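Glutathione S-transferase (Vibrio parahaemolyticus, PDB 7MIQ) probably catalyses the conjugation of glutathione to electrophilic substrates, as a glutathione S-transferase of the Gtt2 class. Local coordinates at residues Leu55-Asp58 against Thr62-Glu65; Lys13-Phe18 against Arg71-Ala76; Phe173-Asn176 against Glu181-Glu184; Asp158-Val163 against Glu194-Arg199. All coordinates share one frame; numbering follows the deposited sequence.

Interaction 1 of 4, residues Leu55-Asp58 against Thr62-Glu65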
loop_
_atom_site.group_PDB
_atom_site.type_symbol
_atom_site.label_atom_id
_atom_site.label_comp_id
_atom_site.label_asym_id
_atom_site.label_seq_id
_atom_site.Cartn_x
_atom_site.Cartn_y
_atom_site.Cartn_z
ATOM N N LEU A 55 -6.893 -12.276 10.779
ATOM C CA LEU A 55 -7.839 -13.292 10.334
ATOM C C LEU A 55 -7.202 -14.667 10.467
ATOM O O LEU A 55 -6.069 -14.875 10.025
ATOM C CB LEU A 55 -8.260 -13.052 8.884
ATOM C CG LEU A 55 -9.270 -14.063 8.340
ATOM C CD1 LEU A 55 -10.625 -13.865 9.012
ATOM C CD2 LEU A 55 -9.382 -13.944 6.832
ATOM N N GLU A 56 -7.929 -15.603 11.074
ATOM C CA GLU A 56 -7.447 -16.967 11.264
ATOM C C GLU A 56 -8.366 -17.914 10.507
ATOM O O GLU A 56 -9.567 -17.970 10.788
ATOM C CB GLU A 56 -7.390 -17.330 12.749
ATOM C CG GLU A 56 -6.699 -18.654 13.040
ATOM C CD GLU A 56 -6.673 -18.984 14.522
ATOM O OE1 GLU A 56 -7.734 -18.889 15.177
ATOM O OE2 GLU A 56 -5.589 -19.332 15.034
ATOM N N LEU A 57 -7.807 -18.640 9.544
ATOM C CA LEU A 57 -8.578 -19.565 8.729
ATOM C C LEU A 57 -8.849 -20.859 9.497
ATOM O O LEU A 57 -8.251 -21.132 10.540
ATOM C CB LEU A 57 -7.838 -19.872 7.426
ATOM C CG LEU A 57 -7.381 -18.663 6.614
ATOM C CD1 LEU A 57 -6.797 -19.098 5.276
ATOM C CD2 LEU A 57 -8.534 -17.689 6.420
ATOM N N ASP A 58 -9.759 -21.671 8.948
ATOM C CA ASP A 58 -10.105 -22.938 9.587
ATOM C C ASP A 58 -8.883 -23.817 9.816
ATOM O O ASP A 58 -8.810 -24.519 10.831
ATOM C CB ASP A 58 -11.143 -23.689 8.750
ATOM C CG ASP A 58 -12.520 -23.060 8.826
ATOM O OD1 ASP A 58 -12.817 -22.404 9.848
ATOM O OD2 ASP A 58 -13.302 -23.222 7.866
ATOM N N THR A 62 -2.926 -17.659 9.378
ATOM C CA THR A 62 -3.285 -16.300 9.766
ATOM C C THR A 62 -2.899 -15.295 8.688
ATOM O O THR A 62 -1.866 -15.436 8.024
ATOM C CB THR A 62 -2.643 -15.891 11.099
ATOM O OG1 THR A 62 -1.219 -16.022 11.021
ATOM C CG2 THR A 62 -3.182 -16.749 12.240
ATOM N N ILE A 63 -3.745 -14.279 8.530
ATOM C CA ILE A 63 -3.555 -13.194 7.574
ATOM C C ILE A 63 -3.707 -11.884 8.334
ATOM O O ILE A 63 -4.721 -11.674 9.007
ATOM C CB ILE A 63 -4.578 -13.269 6.420
ATOM C CG1 ILE A 63 -4.451 -14.599 5.671
ATOM C CG2 ILE A 63 -4.409 -12.088 5.467
ATOM C CD1 ILE A 63 -5.622 -14.899 4.745
ATOM N N CYS A 64 -2.696 -11.021 8.252
ATOM C CA CYS A 64 -2.766 -9.679 8.817
ATOM C C CYS A 64 -2.797 -8.660 7.679
ATOM O O CYS A 64 -2.756 -9.030 6.502
ATOM C CB CYS A 64 -1.601 -9.431 9.781
ATOM S SG CYS A 64 0.032 -9.284 9.016
ATOM N N GLU A 65 -2.866 -7.372 8.053
ATOM C CA GLU A 65 -3.095 -6.230 7.159
ATOM C C GLU A 65 -4.558 -6.165 6.735
ATOM O O GLU A 65 -5.077 -7.116 6.141
ATOM C CB GLU A 65 -2.193 -6.268 5.916
ATOM C CG GLU A 65 -0.732 -5.973 6.189
ATOM C CD GLU A 65 -0.506 -4.554 6.683
ATOM O OE1 GLU A 65 -1.228 -3.639 6.233
ATOM O OE2 GLU A 65 0.395 -4.357 7.524
#
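Leu55 and Ile63 face each other as an antiparallel hydrogen-bonded pair, and two backbone bonds join the short strands here. Leu55 N gives its hydrogen to Ile63 O at 2.9 Å. The return bond, from Ile63 N to Leu55 O, is 2.8 Å long. Leu55 O has a second, softer partner: the CA-H of Thr62 comes to 3.1 Å of it, so one carbonyl is gripped by two successive residues of the opposite strand.

Apolar contact belongs to the face that carries Leu55 and Ile63. Their tips, Leu55 CD2 and Ile63 CD1, are 4.4 Å apart, and Leu57, just past the strand, brings its own CD2 to the same distance from Ile63 CD1. The result is a loose cluster about one isoleucine methyl, with Leu55 also resting on Ile69 of helix 66-76 and Leu57 on Leu89 of the second subunit.

On the other face Glu56 and Thr62 form the non-hydrogen-bonded pair. With Thr62 OG1 set between the backbone N and the carbonyl carbon (chi1 57°), Thr62 CG2 falls beside the backbone N and meets the aliphatic Glu56 CG at 4.1 Å. Polar ends look elsewhere: Thr62 OG1 bonds to Lys46 O, while the extended Glu56 chain carries OE1 to Tyr4 OH.

The pair is the beta hairpin of strands 54-56 and 62-64, which closes one side of the sheet in the thioredoxin-like N-terminal domain of glutathione S-transferases and leads into helix 66-76, with Glu65 as its N-cap.

Interaction 2 of 4, residues Lys13-Phe18 against Arg71-Ala76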
loop_
_atom_site.group_PDB
_atom_site.type_symbol
_atom_site.label_atom_id
_atom_site.label_comp_id
_atom_site.label_asym_id
_atom_site.label_seq_id
_atom_site.Cartn_x
_atom_site.Cartn_y
_atom_site.Cartn_z
ATOM N N LYS A 13 -12.123 -1.577 11.995
ATOM C CA LYS A 13 -13.355 -1.116 11.360
ATOM C C LYS A 13 -13.267 -1.181 9.840
ATOM O O LYS A 13 -14.293 -1.319 9.166
ATOM C CB LYS A 13 -13.684 0.311 11.804
ATOM C CG LYS A 13 -14.223 0.427 13.227
ATOM C CD LYS A 13 -15.503 -0.377 13.407
ATOM C CE LYS A 13 -16.095 -0.162 14.791
ATOM N NZ LYS A 13 -17.379 -0.892 14.974
ATOM N N ARG A 14 -12.061 -1.058 9.277
ATOM C CA ARG A 14 -11.917 -1.220 7.833
ATOM C C ARG A 14 -12.405 -2.594 7.393
ATOM O O ARG A 14 -13.077 -2.725 6.362
ATOM C CB ARG A 14 -10.461 -1.009 7.414
ATOM C CG ARG A 14 -9.977 0.432 7.532
ATOM C CD ARG A 14 -8.497 0.535 7.198
ATOM N NE ARG A 14 -8.250 0.501 5.760
ATOM C CZ ARG A 14 -7.046 0.568 5.210
ATOM N NH1 ARG A 14 -5.950 0.638 5.949
ATOM N NH2 ARG A 14 -6.938 0.565 3.884
ATOM N N VAL A 15 -12.086 -3.627 8.171
ATOM C CA VAL A 15 -12.528 -4.980 7.847
ATOM C C VAL A 15 -14.009 -5.157 8.150
ATOM O O VAL A 15 -14.734 -5.809 7.388
ATOM C CB VAL A 15 -11.667 -6.007 8.606
ATOM C CG1 VAL A 15 -12.187 -7.429 8.368
ATOM C CG2 VAL A 15 -10.209 -5.884 8.186
ATOM N N SER A 16 -14.480 -4.588 9.267
ATOM C CA SER A 16 -15.877 -4.759 9.666
ATOM C C SER A 16 -16.830 -4.185 8.626
ATOM O O SER A 16 -17.848 -4.807 8.298
ATOM C CB SER A 16 -16.128 -4.100 11.025
ATOM O OG SER A 16 -15.485 -4.803 12.071
ATOM N N ILE A 17 -16.529 -2.993 8.109
ATOM C CA ILE A 17 -17.390 -2.381 7.098
ATOM C C ILE A 17 -17.383 -3.212 5.819
ATOM O O ILE A 17 -18.431 -3.443 5.202
ATOM C CB ILE A 17 -16.943 -0.933 6.837
ATOM C CG1 ILE A 17 -17.130 -0.081 8.095
ATOM C CG2 ILE A 17 -17.702 -0.333 5.658
ATOM C CD1 ILE A 17 -16.435 1.274 8.005
ATOM N N PHE A 18 -16.199 -3.672 5.403
ATOM C CA PHE A 18 -16.088 -4.505 4.209
ATOM C C PHE A 18 -16.908 -5.782 4.353
ATOM O O PHE A 18 -17.633 -6.176 3.432
ATOM C CB PHE A 18 -14.615 -4.832 3.960
ATOM C CG PHE A 18 -14.335 -5.443 2.615
ATOM C CD1 PHE A 18 -14.539 -6.794 2.391
ATOM C CD2 PHE A 18 -13.835 -4.666 1.584
ATOM C CE1 PHE A 18 -14.266 -7.357 1.153
ATOM C CE2 PHE A 18 -13.558 -5.219 0.343
ATOM C CZ PHE A 18 -13.776 -6.566 0.127
ATOM N N ARG A 71 -9.207 -8.760 0.999
ATOM C CA ARG A 71 -9.055 -9.472 -0.267
ATOM C C ARG A 71 -9.425 -10.943 -0.117
ATOM O O ARG A 71 -10.092 -11.514 -0.988
ATOM C CB ARG A 71 -7.628 -9.323 -0.800
ATOM C CG ARG A 71 -7.442 -9.951 -2.183
ATOM C CD ARG A 71 -6.058 -9.707 -2.786
ATOM N NE ARG A 71 -5.751 -8.289 -2.937
ATOM C CZ ARG A 71 -6.258 -7.502 -3.877
ATOM N NH1 ARG A 71 -7.133 -7.954 -4.761
ATOM N NH2 ARG A 71 -5.882 -6.228 -3.928
ATOM N N TYR A 72 -9.014 -11.573 0.986
ATOM C CA TYR A 72 -9.394 -12.965 1.215
ATOM C C TYR A 72 -10.899 -13.095 1.415
ATOM O O TYR A 72 -11.543 -13.977 0.830
ATOM C CB TYR A 72 -8.644 -13.536 2.422
ATOM C CG TYR A 72 -8.860 -15.026 2.589
ATOM C CD1 TYR A 72 -9.958 -15.520 3.293
ATOM C CD2 TYR A 72 -7.982 -15.939 2.022
ATOM C CE1 TYR A 72 -10.168 -16.885 3.433
ATOM C CE2 TYR A 72 -8.180 -17.303 2.161
ATOM C CZ TYR A 72 -9.274 -17.769 2.864
ATOM O OH TYR A 72 -9.474 -19.123 2.995
ATOM N N LEU A 73 -11.479 -12.224 2.248
ATOM C CA LEU A 73 -12.912 -12.293 2.521
ATOM C C LEU A 73 -13.740 -12.041 1.272
ATOM O O LEU A 73 -14.840 -12.591 1.141
ATOM C CB LEU A 73 -13.289 -11.284 3.605
ATOM C CG LEU A 73 -12.694 -11.517 4.994
ATOM C CD1 LEU A 73 -12.970 -10.311 5.896
ATOM C CD2 LEU A 73 -13.240 -12.795 5.604
ATOM N N ASP A 74 -13.242 -11.202 0.358
ATOM C CA ASP A 74 -13.960 -10.955 -0.891
ATOM C C ASP A 74 -14.156 -12.248 -1.672
ATOM O O ASP A 74 -15.218 -12.473 -2.263
ATOM C CB ASP A 74 -13.204 -9.922 -1.729
ATOM C CG ASP A 74 -14.010 -9.429 -2.925
ATOM O OD1 ASP A 74 -15.223 -9.183 -2.770
ATOM O OD2 ASP A 74 -13.425 -9.263 -4.015
ATOM N N GLU A 75 -13.148 -13.121 -1.675
ATOM C CA GLU A 75 -13.284 -14.405 -2.347
ATOM C C GLU A 75 -13.982 -15.442 -1.483
ATOM O O GLU A 75 -14.563 -16.391 -2.021
ATOM C CB GLU A 75 -11.911 -14.924 -2.774
ATOM C CG GLU A 75 -11.201 -14.019 -3.760
ATOM C CD GLU A 75 -9.916 -14.622 -4.286
ATOM O OE1 GLU A 75 -9.934 -15.805 -4.689
ATOM O OE2 GLU A 75 -8.887 -13.918 -4.289
ATOM N N ALA A 76 -13.943 -15.280 -0.158
ATOM C CA ALA A 76 -14.587 -16.244 0.727
ATOM C C ALA A 76 -16.104 -16.117 0.694
ATOM O O ALA A 76 -16.808 -17.124 0.819
ATOM C CB ALA A 76 -14.073 -16.073 2.155
#
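Val15 and Phe18, one turn apart on helix 10-22, touch Leu73 and Asp74 on helix 66-76, and no hydrogen bond crosses between the two segments. Val15 CG1 meets Leu73 CD1 at 3.9 Å, the two branched side chains crossing at about a right angle. Phe18 makes the broader contact. With CG anti to the backbone N (chi1 -168°) its ring extends to the neighbouring helix and ends with its rim against Asp74: CB lies in the ring plane, 3.9 Å from Phe18 CZ and 4.0 Å from Phe18 CE1. The Asp74 carboxylate stands almost perpendicular to that ring, at 85°, so the aromatic edge packs on the methylene while the charged end turns to another partner. Ile69 and Cys70 of helix 66-76 extend the same interface, touching Val15 and Phe18 respectively.

These are two of the helices of the thioredoxin-like domain, lying side by side on the same side of its sheet. Such a pairing leaves the helices facing the all-helical C-terminal domain, and Phe18 accordingly also touches Ile165 of helix 162-177.

In the next shell Asn79 ND2 bonds to Asp74 OD1 and probably restrains the rotation of the carboxylate; a bound PEG, probably from the crystallisation liquor, lies about 4 Å from this side chain. The far side of helix 66-76 meets the second subunit, where Arg71 NE pairs with Glu95 and Glu75 OE1 with Arg91 of that subunit.

Interaction 3 of 4, residues Phe173-Asn176 against Glu181-Glu184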
loop_
_atom_site.group_PDB
_atom_site.type_symbol
_atom_site.label_atom_id
_atom_site.label_comp_id
_atom_site.label_asym_id
_atom_site.label_seq_id
_atom_site.Cartn_x
_atom_site.Cartn_y
_atom_site.Cartn_z
ATOM N N PHE A 173 -10.726 10.462 10.248
ATOM C CA PHE A 173 -9.521 10.916 10.937
ATOM C C PHE A 173 -9.403 12.433 10.887
ATOM O O PHE A 173 -9.209 13.091 11.916
ATOM C CB PHE A 173 -8.281 10.278 10.305
ATOM C CG PHE A 173 -7.687 9.151 11.101
ATOM C CD1 PHE A 173 -7.045 9.395 12.301
ATOM C CD2 PHE A 173 -7.735 7.850 10.624
ATOM C CE1 PHE A 173 -6.487 8.361 13.027
ATOM C CE2 PHE A 173 -7.178 6.809 11.348
ATOM C CZ PHE A 173 -6.554 7.069 12.552
ATOM N N ALA A 174 -9.519 13.005 9.685
ATOM C CA ALA A 174 -9.274 14.433 9.506
ATOM C C ALA A 174 -10.263 15.277 10.303
ATOM O O ALA A 174 -9.871 16.247 10.963
ATOM C CB ALA A 174 -9.347 14.788 8.020
ATOM N N VAL A 175 -11.546 14.923 10.255
ATOM C CA VAL A 175 -12.576 15.738 10.892
ATOM C C VAL A 175 -12.646 15.462 12.391
ATOM O O VAL A 175 -12.597 16.388 13.209
ATOM C CB VAL A 175 -13.940 15.501 10.215
ATOM C CG1 VAL A 175 -15.040 16.226 10.977
ATOM C CG2 VAL A 175 -13.901 15.960 8.756
ATOM N N ASN A 176 -12.778 14.192 12.775
ATOM C CA ASN A 176 -13.038 13.843 14.167
ATOM C C ASN A 176 -11.776 13.614 14.984
ATOM O O ASN A 176 -11.848 13.601 16.218
ATOM C CB ASN A 176 -13.921 12.592 14.241
ATOM C CG ASN A 176 -15.341 12.863 13.795
ATOM O OD1 ASN A 176 -15.674 13.983 13.409
ATOM N ND2 ASN A 176 -16.187 11.837 13.840
ATOM N N GLU A 181 -11.811 21.170 9.340
ATOM C CA GLU A 181 -13.163 21.436 8.845
ATOM C C GLU A 181 -13.234 21.103 7.352
ATOM O O GLU A 181 -13.343 21.968 6.481
ATOM C CB GLU A 181 -13.560 22.880 9.125
ATOM C CG GLU A 181 -13.658 23.201 10.606
ATOM C CD GLU A 181 -14.304 24.545 10.874
ATOM O OE1 GLU A 181 -14.621 25.263 9.902
ATOM O OE2 GLU A 181 -14.500 24.879 12.061
ATOM N N VAL A 182 -13.187 19.798 7.072
ATOM C CA VAL A 182 -13.118 19.324 5.690
ATOM C C VAL A 182 -14.371 19.720 4.924
ATOM O O VAL A 182 -14.300 20.216 3.793
ATOM C CB VAL A 182 -12.906 17.799 5.656
ATOM C CG1 VAL A 182 -12.966 17.285 4.224
ATOM C CG2 VAL A 182 -11.585 17.426 6.309
ATOM N N PHE A 183 -15.539 19.519 5.537
ATOM C CA PHE A 183 -16.792 19.631 4.802
ATOM C C PHE A 183 -17.152 21.078 4.496
ATOM O O PHE A 183 -17.831 21.343 3.499
ATOM C CB PHE A 183 -17.903 18.942 5.586
ATOM C CG PHE A 183 -17.629 17.489 5.853
ATOM C CD1 PHE A 183 -16.950 16.719 4.916
ATOM C CD2 PHE A 183 -18.023 16.898 7.040
ATOM C CE1 PHE A 183 -16.683 15.384 5.155
ATOM C CE2 PHE A 183 -17.759 15.557 7.285
ATOM C CZ PHE A 183 -17.087 14.804 6.340
ATOM N N GLU A 184 -16.715 22.021 5.335
ATOM C CA GLU A 184 -16.918 23.432 5.018
ATOM C C GLU A 184 -16.150 23.829 3.766
ATOM O O GLU A 184 -16.661 24.575 2.922
ATOM C CB GLU A 184 -16.487 24.309 6.196
ATOM C CG GLU A 184 -17.298 24.119 7.462
ATOM C CD GLU A 184 -18.739 24.544 7.303
ATOM O OE1 GLU A 184 -18.983 25.752 7.098
ATOM O OE2 GLU A 184 -19.628 23.669 7.373
#
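Val182, the first residue of the short helix 182-185, points its side chain at Val175 and Ala174 near the end of helix 162-177. Its CB is already in contact, 3.7 Å from Val175 CG2. One step further, Val182 CG2 is held beside its own backbone N and anti to the carbonyl carbon, with chi1 at 175° setting both methyls. From there it reaches two methyls of the other segment: Val175 CG2 at 3.7 Å and Ala174 CB at 3.9 Å. The two valines cross obliquely, and a single methyl of Val175 thus receives both the branch point and one branch of Val182.

That same Val175 CG2 also lies over a face of the Phe183 ring, 4.1 Å above its plane and displaced toward the rim, closest to Phe183 CE2. Phe183 sets out alongside rather than directly at the helix, but its CG stands anti to the carbonyl carbon (chi1 -59°) and the end of the ring comes back over the valine. One methyl therefore touches both an aliphatic and an aromatic neighbour. No hydrogen bond joins the two segments, so the side-chain contact is wholly apolar.

The contact spans the short turn that links helix 162-177 to helix 182-185 in the helical C-terminal domain. Ala174 and Ile180 are linked by backbone hydrogen bonding across the turn. Beyond it, helix 187-196 lies behind the second segment, meeting Val182 through Ile189 and Phe183 through Ala190 and Phe193, while Phe173 faces the other way onto helix 88-114.

Interaction 4 of 4, residues Asp158-Val163 against Glu194-Arg199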
loop_
_atom_site.group_PDB
_atom_site.type_symbol
_atom_site.label_atom_id
_atom_site.label_comp_id
_atom_site.label_asym_id
_atom_site.label_seq_id
_atom_site.Cartn_x
_atom_site.Cartn_y
_atom_site.Cartn_z
ATOM N N ASP A 158 -16.557 5.063 -10.948
ATOM C CA ASP A 158 -17.937 5.502 -10.779
ATOM C C ASP A 158 -18.756 4.565 -9.901
ATOM O O ASP A 158 -19.944 4.827 -9.686
ATOM C CB ASP A 158 -18.610 5.669 -12.142
ATOM C CG ASP A 158 -18.154 6.922 -12.863
ATOM O OD1 ASP A 158 -18.137 7.997 -12.223
ATOM O OD2 ASP A 158 -17.792 6.828 -14.053
ATOM N N GLN A 159 -18.159 3.494 -9.385
ATOM C CA GLN A 159 -18.847 2.574 -8.495
ATOM C C GLN A 159 -18.181 2.582 -7.126
ATOM O O GLN A 159 -16.969 2.793 -7.008
ATOM C CB GLN A 159 -18.860 1.145 -9.059
ATOM C CG GLN A 159 -19.855 0.921 -10.191
ATOM C CD GLN A 159 -19.431 1.577 -11.489
ATOM O OE1 GLN A 159 -18.334 1.333 -11.993
ATOM N NE2 GLN A 159 -20.298 2.421 -12.035
ATOM N N PHE A 160 -18.995 2.369 -6.093
ATOM C CA PHE A 160 -18.479 2.199 -4.741
ATOM C C PHE A 160 -17.484 1.046 -4.712
ATOM O O PHE A 160 -17.743 -0.024 -5.271
ATOM C CB PHE A 160 -19.635 1.939 -3.772
ATOM C CG PHE A 160 -19.203 1.676 -2.354
ATOM C CD1 PHE A 160 -18.942 2.727 -1.489
ATOM C CD2 PHE A 160 -19.080 0.376 -1.880
ATOM C CE1 PHE A 160 -18.550 2.492 -0.182
ATOM C CE2 PHE A 160 -18.685 0.130 -0.574
ATOM C CZ PHE A 160 -18.421 1.190 0.277
ATOM N N SER A 161 -16.340 1.266 -4.065
ATOM C CA SER A 161 -15.289 0.261 -3.992
ATOM C C SER A 161 -14.624 0.333 -2.624
ATOM O O SER A 161 -14.953 1.180 -1.789
ATOM C CB SER A 161 -14.251 0.458 -5.101
ATOM O OG SER A 161 -13.394 1.547 -4.797
ATOM N N VAL A 162 -13.655 -0.563 -2.408
ATOM C CA VAL A 162 -12.918 -0.594 -1.148
ATOM C C VAL A 162 -12.213 0.734 -0.886
ATOM O O VAL A 162 -11.976 1.101 0.271
ATOM C CB VAL A 162 -11.924 -1.775 -1.154
ATOM C CG1 VAL A 162 -10.846 -1.558 -2.207
ATOM C CG2 VAL A 162 -11.310 -1.977 0.231
ATOM N N VAL A 163 -11.870 1.478 -1.943
ATOM C CA VAL A 163 -11.205 2.765 -1.747
ATOM C C VAL A 163 -12.111 3.733 -1.001
ATOM O O VAL A 163 -11.636 4.579 -0.232
ATOM C CB VAL A 163 -10.749 3.349 -3.099
ATOM C CG1 VAL A 163 -9.972 4.647 -2.885
ATOM C CG2 VAL A 163 -9.895 2.338 -3.856
ATOM N N GLU A 194 -21.412 12.383 2.668
ATOM C CA GLU A 194 -22.828 12.254 3.005
ATOM C C GLU A 194 -23.418 11.003 2.365
ATOM O O GLU A 194 -24.208 10.286 2.990
ATOM C CB GLU A 194 -23.586 13.505 2.554
ATOM C CG GLU A 194 -25.100 13.442 2.744
ATOM C CD GLU A 194 -25.557 14.012 4.078
ATOM O OE1 GLU A 194 -24.704 14.510 4.846
ATOM O OE2 GLU A 194 -26.775 13.963 4.361
ATOM N N GLN A 195 -23.014 10.716 1.128
ATOM C CA GLN A 195 -23.515 9.558 0.398
ATOM C C GLN A 195 -23.014 8.256 1.017
ATOM O O GLN A 195 -23.802 7.353 1.318
ATOM C CB GLN A 195 -23.073 9.681 -1.062
ATOM C CG GLN A 195 -23.739 8.770 -2.055
ATOM C CD GLN A 195 -23.421 9.191 -3.481
ATOM O OE1 GLN A 195 -23.083 10.350 -3.738
ATOM N NE2 GLN A 195 -23.521 8.251 -4.411
ATOM N N VAL A 196 -21.701 8.151 1.225
ATOM C CA VAL A 196 -21.118 6.912 1.730
ATOM C C VAL A 196 -21.544 6.658 3.172
ATOM O O VAL A 196 -21.888 5.527 3.540
ATOM C CB VAL A 196 -19.585 6.960 1.584
ATOM C CG1 VAL A 196 -18.940 5.787 2.293
ATOM C CG2 VAL A 196 -19.197 6.968 0.110
ATOM N N SER A 197 -21.542 7.698 4.012
ATOM C CA SER A 197 -21.895 7.513 5.416
ATOM C C SER A 197 -23.353 7.120 5.615
ATOM O O SER A 197 -23.723 6.735 6.729
ATOM C CB SER A 197 -21.596 8.784 6.216
ATOM O OG SER A 197 -22.531 9.805 5.911
ATOM N N ALA A 198 -24.182 7.207 4.575
ATOM C CA ALA A 198 -25.570 6.774 4.640
ATOM C C ALA A 198 -25.758 5.294 4.318
ATOM O O ALA A 198 -26.862 4.772 4.514
ATOM C CB ALA A 198 -26.428 7.608 3.683
ATOM N N ARG A 199 -24.724 4.611 3.830
ATOM C CA ARG A 199 -24.854 3.205 3.471
ATOM C C ARG A 199 -25.063 2.351 4.717
ATOM O O ARG A 199 -24.532 2.642 5.790
ATOM C CB ARG A 199 -23.613 2.725 2.713
ATOM C CG ARG A 199 -23.356 3.448 1.397
ATOM C CD ARG A 199 -22.036 3.000 0.756
ATOM N NE ARG A 199 -22.087 1.617 0.291
ATOM C CZ ARG A 199 -22.447 1.251 -0.932
ATOM N NH1 ARG A 199 -22.783 2.144 -1.850
ATOM N NH2 ARG A 199 -22.468 -0.042 -1.244
#
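Arg199 lays its guanidinium flat on one face of the Phe160 ring, the two planes only 4° apart and their centres 3.6 Å from each other. The side chains come from opposite directions. Arg199 NE sits over the middle of the ring, 3.5 Å above its plane, while NH2 spreads over Phe160 CD2 and NH1 over CG. With Arg199 CZ just 15° off the ring normal, this is a cation-pi contact as well as a stack. The aliphatic part joins in: Arg199 CD lies over the same face, 4.0 Å from the ring centroid, as a CH-pi contact. The bend at chi3, 68°, helps bring the flat group over the ring.

At the ring's edge, near its plane, Val196 CG1 meets Phe160 CE1 at 4.1 Å, so residues from one type I turn, Val196 to Arg199, take both a face and an edge. The turn is closed by the bond from Arg199 N to Val196 O, 3.0 Å. Outside the segments Arg199 NE forms a salt bridge with Glu21 OE2, which helps orient the guanidinium and probably offsets part of its charge.

Directly after Phe160 comes the start of helix 162-177. Ser161 is its N-cap, OG accepting from Val163 N at 3.2 Å. Asp164 OD2 accepts from Ser161 N, the bond of the Ser-x-x-Asp capping box known at this helix in glutathione S-transferases. Phe160 thus sits where that helix begins, near the C-terminal end of helix 187-196, with Glu21 of helix 10-22, from the thioredoxin-like domain, beside both Phe160 and Arg199.

How the interactions relate
Interactions 1 and 2 share the thioredoxin-like domain and meet mainly through Tyr72: its CE1 lies 3.5 Å from Leu57 CD2 and its CD2 3.8 Å from Ile63 CD1, so the hairpin is backed by helix 66-76. Both also touch the second subunit. Interaction 2, whose Asp74 lies about 4 Å from a PEG probably left by the crystallisation liquor, reaches interaction 4 across the domain boundary, Phe18 CD2 to Val162 CG2 at 3.9 Å. Interactions 3 and 4 both use helix 162-177, one toward its end and one at its start, with centres about 17 Å apart and no direct touch. Interactions 1 and 3, centres about 33 Å apart, lie on opposite sides of the chain's centre.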